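Local coordinates for precorrin-6y methyltransferase/putative decarboxylase (Methanothermobacter thermautotrophicus, PDB 1L3I), which probably catalyses the S-adenosyl-L-methionine-dependent C-15 methylation and C-12 decarboxylation of cobalt-precorrin-6B to cobalt-precorrin-7 in anaerobic cobalamin biosynthesis, at residues K9-V13 with N64-T70; I25-E30 with R129-T133; V38-G43 with Y59-R63. Residue numbers count along the deposited sequence, not the author numbering.

Contact 1 (K9-V13 with N64-T70); sequences KNPSV and NPEAIST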
loop_
_atom_site.group_PDB
_atom_site.type_symbol
_atom_site.label_atom_id
_atom_site.label_comp_id
_atom_site.label_asym_id
_atom_site.label_seq_id
_atom_site.Cartn_x
_atom_site.Cartn_y
_atom_site.Cartn_z
ATOM N N LYS A 9 11.469 -23.937 6.002
ATOM C CA LYS A 9 10.198 -23.792 6.688
ATOM C C LYS A 9 9.611 -25.108 7.186
ATOM O O LYS A 9 9.708 -26.130 6.514
ATOM C CB LYS A 9 9.180 -23.125 5.767
ATOM C CG LYS A 9 9.226 -21.618 5.761
ATOM C CD LYS A 9 7.964 -21.058 5.125
ATOM C CE LYS A 9 8.135 -20.904 3.637
ATOM N NZ LYS A 9 9.023 -19.769 3.392
ATOM N N ASN A 10 9.058 -25.065 8.392
ATOM C CA ASN A 10 8.365 -26.197 8.993
ATOM C C ASN A 10 6.893 -25.798 8.803
ATOM O O ASN A 10 6.514 -24.654 9.028
ATOM C CB ASN A 10 8.720 -26.317 10.472
ATOM C CG ASN A 10 7.854 -27.324 11.192
ATOM O OD1 ASN A 10 6.652 -27.166 11.269
ATOM N ND2 ASN A 10 8.467 -28.362 11.732
ATOM N N PRO A 11 6.033 -26.739 8.401
ATOM C CA PRO A 11 4.633 -26.331 8.203
ATOM C C PRO A 11 3.818 -25.776 9.388
ATOM O O PRO A 11 2.807 -25.113 9.185
ATOM C CB PRO A 11 4.013 -27.575 7.553
ATOM C CG PRO A 11 4.854 -28.703 8.083
ATOM C CD PRO A 11 6.242 -28.159 8.056
ATOM N N SER A 12 4.282 -25.983 10.615
ATOM C CA SER A 12 3.557 -25.510 11.787
ATOM C C SER A 12 4.176 -24.265 12.432
ATOM O O SER A 12 3.714 -23.815 13.479
ATOM C CB SER A 12 3.508 -26.621 12.844
ATOM O OG SER A 12 4.791 -26.842 13.428
ATOM N N VAL A 13 5.258 -23.761 11.844
ATOM C CA VAL A 13 5.967 -22.604 12.382
ATOM C C VAL A 13 5.935 -21.461 11.358
ATOM O O VAL A 13 6.355 -21.628 10.218
ATOM C CB VAL A 13 7.445 -22.960 12.757
ATOM C CG1 VAL A 13 8.164 -21.754 13.304
ATOM C CG2 VAL A 13 7.487 -24.094 13.772
ATOM N N ASN A 64 6.525 -23.029 20.866
ATOM C CA ASN A 64 6.581 -24.158 19.965
ATOM C C ASN A 64 7.933 -24.845 19.904
ATOM O O ASN A 64 8.916 -24.253 19.440
ATOM C CB ASN A 64 6.142 -23.731 18.555
ATOM C CG ASN A 64 5.804 -24.920 17.630
ATOM O OD1 ASN A 64 5.660 -24.746 16.414
ATOM N ND2 ASN A 64 5.648 -26.108 18.196
ATOM N N PRO A 65 8.008 -26.123 20.359
ATOM C CA PRO A 65 9.238 -26.916 20.349
ATOM C C PRO A 65 9.742 -26.949 18.912
ATOM O O PRO A 65 10.943 -26.922 18.661
ATOM C CB PRO A 65 8.743 -28.303 20.755
ATOM C CG PRO A 65 7.629 -28.016 21.663
ATOM C CD PRO A 65 6.902 -26.901 20.959
ATOM N N GLU A 66 8.798 -26.979 17.972
ATOM C CA GLU A 66 9.108 -27.022 16.554
ATOM C C GLU A 66 9.720 -25.737 16.034
ATOM O O GLU A 66 10.493 -25.761 15.073
ATOM C CB GLU A 66 7.854 -27.375 15.755
ATOM C CG GLU A 66 7.433 -28.830 15.921
ATOM C CD GLU A 66 8.302 -29.834 15.132
ATOM O OE1 GLU A 66 9.511 -29.594 14.897
ATOM O OE2 GLU A 66 7.761 -30.891 14.752
ATOM N N ALA A 67 9.337 -24.617 16.641
ATOM C CA ALA A 67 9.904 -23.331 16.252
ATOM C C ALA A 67 11.365 -23.309 16.739
ATOM O O ALA A 67 12.263 -22.851 16.030
ATOM C CB ALA A 67 9.121 -22.201 16.880
ATOM N N ILE A 68 11.609 -23.860 17.931
ATOM C CA ILE A 68 12.962 -23.890 18.490
ATOM C C ILE A 68 13.867 -24.788 17.636
ATOM O O ILE A 68 15.032 -24.470 17.385
ATOM C CB ILE A 68 12.948 -24.376 19.955
ATOM C CG1 ILE A 68 12.224 -23.350 20.850
ATOM C CG2 ILE A 68 14.371 -24.649 20.435
ATOM C CD1 ILE A 68 12.892 -21.989 20.915
ATOM N N SER A 69 13.293 -25.889 17.166
ATOM C CA SER A 69 14.016 -26.825 16.314
ATOM C C SER A 69 14.337 -26.200 14.940
ATOM O O SER A 69 15.462 -26.324 14.449
ATOM C CB SER A 69 13.180 -28.103 16.163
ATOM O OG SER A 69 13.744 -28.997 15.219
ATOM N N THR A 70 13.353 -25.522 14.338
ATOM C CA THR A 70 13.503 -24.865 13.030
ATOM C C THR A 70 14.556 -23.752 13.088
ATOM O O THR A 70 15.387 -23.624 12.176
ATOM C CB THR A 70 12.153 -24.292 12.559
ATOM O OG1 THR A 70 11.195 -25.352 12.499
ATOM C CG2 THR A 70 12.268 -23.639 11.195
#
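A loop can be fitted against the start of a helix without a single hydrogen bond between them; here several polar groups are bonded within their own segment. Residues 10-13 form a type I beta turn tightened by an Asx turn, in which Asn10 OD1 accepts from Ser12 N at 2.7 Å and from Ser12 OG at 2.9 Å. Opposite it, Asn64 occupies the N-cap position, and its side chain packs against Val13. Glu66 comes next: its CB lies 3.9 Å from Ser12 OG. At Ala67, CB meets Val13 CG1 at 3.7 Å, and Val13, buried, is the main apolar plug of the contact. One turn on, Thr70 returns its OG1 to the carbonyl O of Glu66 (2.7 Å), while the same OG1 touches Asn10 CB at 3.3 Å. Asn64 and Ala67 also line the S-adenosylhomocysteine pocket, so the N-terminal loop here packs beside the S-adenosylmethionine site, at the helix following the second strand of a Rossmann-type methyltransferase fold.

Contact 2 (I25-E30 with R129-T133); sequences IMCLAE and RIIVT
How a helix is laid on a sheet is well illustrated by the last turn of helix 19-29 against strand 128-134. The segments 25-29 and 129-133 run nearly antiparallel, at 158°, with their axes 9.0 Å apart at closest approach; CA atoms pair Ile25 with Ile131 (7.2 Å) and Ala29 with Arg129 (6.2 Å). The helix keeps phi/psi of -58 to -75/-34 to -42, with Ala29 N bonded to Ile25 O at 2.8 Å; the strand spans -95 to -137/117 to 139, and its CA-to-CB bonds at Arg129 and Ile131 point toward the helix.

Ile131 has the largest buried area. With chi1 in m and chi2 near 141°, between wells, its CD1 reaches into the helical turn, 3.6 Å from Ala29 N, 3.7 Å from Ala29 CB and 4.0 Å from Leu28 CB. Arg129 follows, chi1 m and chi2 near 124°: its NH1 donates to Ala29 O at 2.7 Å, an acceptor close to the guanidinium plane at the helix C-terminus. Glu30 leaves the helix with positive phi (52/64), and its OE1 lies 4.6 Å from Arg129 NE, too far for a salt bridge. Ile25 (m,t) sets its CD1 3.8 Å from Thr133 OG1.

Val105, Ile103 and Leu181 of neighbouring strands widen the apolar floor, and Cys27 forms a disulfide with Cys23 of the second subunit. The whole is the helix-on-sheet layer of an alpha/beta Rossmann-type methyltransferase.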
loop_
_atom_site.group_PDB
_atom_site.type_symbol
_atom_site.label_atom_id
_atom_site.label_comp_id
_atom_site.label_asym_id
_atom_site.label_seq_id
_atom_site.Cartn_x
_atom_site.Cartn_y
_atom_site.Cartn_z
ATOM N N ILE A 25 13.677 -3.902 10.772
ATOM C CA ILE A 25 13.806 -4.240 12.195
ATOM C C ILE A 25 15.263 -4.008 12.613
ATOM O O ILE A 25 15.532 -3.453 13.682
ATOM C CB ILE A 25 13.412 -5.703 12.491
ATOM C CG1 ILE A 25 11.915 -5.919 12.221
ATOM C CG2 ILE A 25 13.773 -6.064 13.934
ATOM C CD1 ILE A 25 11.448 -7.334 12.450
HETATM N N MSE A 26 16.200 -4.410 11.751
HETATM C CA MSE A 26 17.621 -4.236 12.035
HETATM C C MSE A 26 18.021 -2.748 12.045
HETATM O O MSE A 26 18.839 -2.336 12.870
HETATM C CB MSE A 26 18.486 -5.022 11.039
HETATM C CG MSE A 26 18.320 -6.542 11.132
HETATM SE SE MSE A 26 18.549 -7.311 12.956
HETATM C CE MSE A 26 20.434 -7.518 12.921
ATOM N N CYS A 27 17.434 -1.953 11.143
ATOM C CA CYS A 27 17.733 -0.520 11.080
ATOM C C CYS A 27 17.271 0.181 12.346
ATOM O O CYS A 27 17.956 1.063 12.867
ATOM C CB CYS A 27 17.086 0.130 9.859
ATOM S SG CYS A 27 17.997 -0.236 8.331
ATOM N N LEU A 28 16.101 -0.236 12.824
ATOM C CA LEU A 28 15.512 0.316 14.036
ATOM C C LEU A 28 16.226 -0.201 15.288
ATOM O O LEU A 28 16.387 0.536 16.271
ATOM C CB LEU A 28 14.015 -0.029 14.093
ATOM C CG LEU A 28 13.109 0.582 13.021
ATOM C CD1 LEU A 28 11.714 -0.022 13.079
ATOM C CD2 LEU A 28 13.041 2.105 13.176
ATOM N N ALA A 29 16.661 -1.462 15.248
ATOM C CA ALA A 29 17.351 -2.079 16.373
ATOM C C ALA A 29 18.786 -1.559 16.554
ATOM O O ALA A 29 19.266 -1.471 17.680
ATOM C CB ALA A 29 17.339 -3.604 16.226
ATOM N N GLU A 30 19.461 -1.230 15.448
ATOM C CA GLU A 30 20.839 -0.739 15.487
ATOM C C GLU A 30 21.699 -1.703 16.304
ATOM O O GLU A 30 22.241 -1.340 17.355
ATOM C CB GLU A 30 20.895 0.648 16.122
ATOM C CG GLU A 30 19.905 1.635 15.544
ATOM C CD GLU A 30 19.935 2.959 16.278
ATOM O OE1 GLU A 30 19.360 3.034 17.394
ATOM O OE2 GLU A 30 20.549 3.916 15.742
ATOM N N ARG A 129 16.363 -0.720 22.988
ATOM C CA ARG A 129 15.317 -0.573 21.993
ATOM C C ARG A 129 14.354 -1.745 22.024
ATOM O O ARG A 129 14.769 -2.890 22.167
ATOM C CB ARG A 129 15.946 -0.493 20.598
ATOM C CG ARG A 129 16.768 0.767 20.304
ATOM C CD ARG A 129 18.191 0.423 19.881
ATOM N NE ARG A 129 19.066 0.279 21.036
ATOM C CZ ARG A 129 20.181 -0.450 21.077
ATOM N NH1 ARG A 129 20.596 -1.141 20.019
ATOM N NH2 ARG A 129 20.894 -0.484 22.188
ATOM N N ILE A 130 13.064 -1.449 21.893
ATOM C CA ILE A 130 12.028 -2.476 21.847
ATOM C C ILE A 130 11.322 -2.317 20.498
ATOM O O ILE A 130 11.019 -1.203 20.077
ATOM C CB ILE A 130 10.974 -2.308 22.965
ATOM C CG1 ILE A 130 11.644 -2.299 24.350
ATOM C CG2 ILE A 130 9.917 -3.410 22.864
ATOM C CD1 ILE A 130 10.662 -2.064 25.476
ATOM N N ILE A 131 11.098 -3.432 19.804
ATOM C CA ILE A 131 10.424 -3.428 18.504
ATOM C C ILE A 131 9.427 -4.577 18.480
ATOM O O ILE A 131 9.781 -5.720 18.719
ATOM C CB ILE A 131 11.439 -3.588 17.330
ATOM C CG1 ILE A 131 12.437 -2.429 17.330
ATOM C CG2 ILE A 131 10.698 -3.638 15.985
ATOM C CD1 ILE A 131 13.818 -2.845 16.989
ATOM N N VAL A 132 8.165 -4.255 18.280
ATOM C CA VAL A 132 7.125 -5.257 18.241
ATOM C C VAL A 132 6.649 -5.351 16.802
ATOM O O VAL A 132 6.354 -4.337 16.182
ATOM C CB VAL A 132 5.911 -4.866 19.147
ATOM C CG1 VAL A 132 4.845 -5.962 19.094
ATOM C CG2 VAL A 132 6.361 -4.614 20.598
ATOM N N THR A 133 6.620 -6.566 16.271
ATOM C CA THR A 133 6.173 -6.829 14.910
ATOM C C THR A 133 4.710 -7.211 15.016
ATOM O O THR A 133 4.385 -8.241 15.610
ATOM C CB THR A 133 6.939 -8.019 14.319
ATOM O OG1 THR A 133 8.342 -7.816 14.521
ATOM C CG2 THR A 133 6.672 -8.128 12.834
#

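Contact 3 (V38-G43 with Y59-R63); sequences VDVGCG and YAIDR. With SAH (S-adenosyl-L-homocysteine), chain G.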
loop_
_atom_site.group_PDB
_atom_site.type_symbol
_atom_site.label_atom_id
_atom_site.label_comp_id
_atom_site.label_asym_id
_atom_site.label_seq_id
_atom_site.Cartn_x
_atom_site.Cartn_y
_atom_site.Cartn_z
ATOM N N VAL A 38 17.095 -10.123 22.803
ATOM C CA VAL A 38 16.136 -11.200 23.037
ATOM C C VAL A 38 15.114 -11.159 21.908
ATOM O O VAL A 38 14.650 -10.087 21.520
ATOM C CB VAL A 38 15.422 -11.109 24.423
ATOM C CG1 VAL A 38 14.598 -9.852 24.531
ATOM C CG2 VAL A 38 14.534 -12.319 24.632
ATOM N N ASP A 39 14.851 -12.320 21.318
ATOM C CA ASP A 39 13.874 -12.441 20.249
ATOM C C ASP A 39 12.724 -13.262 20.806
ATOM O O ASP A 39 12.820 -14.483 20.931
ATOM C CB ASP A 39 14.497 -13.119 19.021
ATOM C CG ASP A 39 13.530 -13.224 17.841
ATOM O OD1 ASP A 39 12.527 -12.492 17.801
ATOM O OD2 ASP A 39 13.766 -14.047 16.950
ATOM N N VAL A 40 11.657 -12.577 21.217
ATOM C CA VAL A 40 10.482 -13.228 21.774
ATOM C C VAL A 40 9.627 -13.785 20.640
ATOM O O VAL A 40 9.052 -13.017 19.849
ATOM C CB VAL A 40 9.663 -12.241 22.636
ATOM C CG1 VAL A 40 8.446 -12.915 23.222
ATOM C CG2 VAL A 40 10.529 -11.660 23.740
ATOM N N GLY A 41 9.541 -15.114 20.559
ATOM C CA GLY A 41 8.772 -15.747 19.508
ATOM C C GLY A 41 9.646 -15.808 18.281
ATOM O O GLY A 41 9.359 -15.181 17.276
ATOM N N CYS A 42 10.717 -16.582 18.358
ATOM C CA CYS A 42 11.645 -16.678 17.237
ATOM C C CYS A 42 11.141 -17.358 15.966
ATOM O O CYS A 42 11.728 -17.161 14.905
ATOM C CB CYS A 42 12.988 -17.270 17.673
ATOM S SG CYS A 42 12.950 -18.906 18.371
ATOM N N GLY A 43 10.058 -18.128 16.071
ATOM C CA GLY A 43 9.478 -18.807 14.919
ATOM C C GLY A 43 10.474 -19.585 14.070
ATOM O O GLY A 43 11.135 -20.476 14.575
ATOM N N TYR A 59 19.016 -14.263 22.879
ATOM C CA TYR A 59 18.170 -15.219 23.588
ATOM C C TYR A 59 16.910 -15.384 22.737
ATOM O O TYR A 59 16.119 -14.449 22.613
ATOM C CB TYR A 59 17.797 -14.670 24.965
ATOM C CG TYR A 59 18.947 -14.605 25.918
ATOM C CD1 TYR A 59 19.736 -13.458 26.005
ATOM C CD2 TYR A 59 19.301 -15.712 26.695
ATOM C CE1 TYR A 59 20.851 -13.416 26.835
ATOM C CE2 TYR A 59 20.409 -15.683 27.533
ATOM C CZ TYR A 59 21.182 -14.537 27.594
ATOM O OH TYR A 59 22.286 -14.514 28.406
ATOM N N ALA A 60 16.747 -16.546 22.107
ATOM C CA ALA A 60 15.592 -16.827 21.250
ATOM C C ALA A 60 14.571 -17.698 21.988
ATOM O O ALA A 60 14.838 -18.843 22.323
ATOM C CB ALA A 60 16.044 -17.502 19.972
ATOM N N ILE A 61 13.380 -17.153 22.187
ATOM C CA ILE A 61 12.326 -17.836 22.920
ATOM C C ILE A 61 11.152 -18.232 22.027
ATOM O O ILE A 61 10.808 -17.495 21.091
ATOM C CB ILE A 61 11.759 -16.886 23.996
ATOM C CG1 ILE A 61 12.862 -16.398 24.923
ATOM C CG2 ILE A 61 10.649 -17.541 24.770
ATOM C CD1 ILE A 61 12.439 -15.233 25.800
ATOM N N ASP A 62 10.527 -19.372 22.336
ATOM C CA ASP A 62 9.345 -19.839 21.615
ATOM C C ASP A 62 8.597 -20.956 22.350
ATOM O O ASP A 62 9.210 -21.855 22.915
ATOM C CB ASP A 62 9.693 -20.293 20.200
ATOM C CG ASP A 62 8.541 -20.076 19.232
ATOM O OD1 ASP A 62 7.478 -20.705 19.423
ATOM O OD2 ASP A 62 8.699 -19.265 18.294
ATOM N N ARG A 63 7.270 -20.859 22.347
ATOM C CA ARG A 63 6.382 -21.852 22.960
ATOM C C ARG A 63 6.505 -23.161 22.187
ATOM O O ARG A 63 6.491 -24.252 22.759
ATOM C CB ARG A 63 4.915 -21.440 22.804
ATOM C CG ARG A 63 4.440 -20.238 23.544
ATOM C CD ARG A 63 2.984 -19.994 23.200
ATOM N NE ARG A 63 2.438 -18.880 23.968
ATOM C CZ ARG A 63 1.141 -18.642 24.133
ATOM N NH1 ARG A 63 0.232 -19.436 23.594
ATOM N NH2 ARG A 63 0.749 -17.586 24.840
HETATM N N SAH G . 9.898 -13.542 13.326
HETATM C CA SAH G . 10.012 -14.984 13.081
HETATM C CB SAH G . 8.619 -15.667 13.036
HETATM C CG SAH G . 7.826 -15.519 14.364
HETATM S SD SAH G . 6.211 -16.305 14.429
HETATM C C SAH G . 10.758 -15.200 11.772
HETATM O O SAH G . 11.143 -14.185 11.164
HETATM O OXT SAH G . 10.965 -16.368 11.385
HETATM C "C5'" SAH G . 5.688 -15.938 16.086
HETATM C "C4'" SAH G . 6.197 -16.912 17.088
HETATM O "O4'" SAH G . 5.645 -16.462 18.340
HETATM C "C3'" SAH G . 5.726 -18.439 16.907
HETATM O "O3'" SAH G . 6.747 -19.450 16.628
HETATM C "C2'" SAH G . 4.960 -18.634 18.235
HETATM O "O2'" SAH G . 4.874 -19.963 18.772
HETATM C "C1'" SAH G . 5.645 -17.621 19.124
HETATM N N9 SAH G . 4.983 -17.160 20.338
HETATM C C8 SAH G . 3.721 -16.525 20.443
HETATM N N7 SAH G . 3.444 -16.230 21.677
HETATM C C5 SAH G . 4.545 -16.690 22.435
HETATM C C6 SAH G . 4.851 -16.673 23.807
HETATM N N6 SAH G . 4.021 -16.140 24.712
HETATM N N1 SAH G . 6.029 -17.204 24.238
HETATM C C2 SAH G . 6.843 -17.726 23.329
HETATM N N3 SAH G . 6.670 -17.802 22.021
HETATM C C4 SAH G . 5.499 -17.266 21.623
#
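The S-adenosylmethionine-binding end of a Rossmann-type beta-alpha-beta unit is a classic case of backbone and side chains sharing one task. Strands 36-40 and 57-62 lie in parallel register here, axes 4.7 Å apart and 12° from parallel, tied by Asp39 N to Tyr59 O (2.8 Å) and Ile61 N to Asp39 O (3.0 Å). On one face, Val38, its chi1 in p, sets CG2 3.8 Å from Ile61 CD1, where Ile61 is m,t; Tyr59 begins on this face, but its chi1 m carries the ring away. On the other face Asp39, chi1 t, hydrogen-bonds through OD2 to Thr48, and Ala60 CB receives Cys42 SG at 3.8 Å, because chi1 p turns the sulfur back over the strand.

Past the strand end, Ile61 O accepts from both Gly41 N (2.7 Å) and Cys42 N (2.9 Å), curling around it the glycine-rich loop, consistent with a GxGxxG pattern at Gly41, Gly43 and Gly46. Gly41 and Gly43 both have positive phi, and a CB on either would strike S-adenosylhomocysteine. Asp62, with chi1 near -150° and chi2 near -64°, is the acidic residue that binds the ribose at the end of the second strand: its OD1 accepts from SAH O2' at 2.8 Å, whereas OD2 accepts from SAH O3' at 2.6 Å and, at 2.8 Å, from Gly43 N.

In the fold
The three contacts show chemistry following position in one fold. Contact 3 is the buried core pairing, built from main-chain hydrogen bonds of the strands and the glycine loop, plus one to the Asp62 carboxylate, and it opens directly onto S-adenosylhomocysteine. Contact 2, partly buried, packs a helix on the same sheet with apolar side chains and a single arginine bond; that helix, 19-29, precedes strand 36-40 of contact 3. Contact 1, farthest from the chain centre and also partly buried, has no hydrogen bond between its segments. Strand 57-62 of contact 3 leads directly into its helix 65-77, and the two contacts touch, Ala67 CB lying 3.2 Å from Asp62 CG. Contacts 1 and 2 never meet.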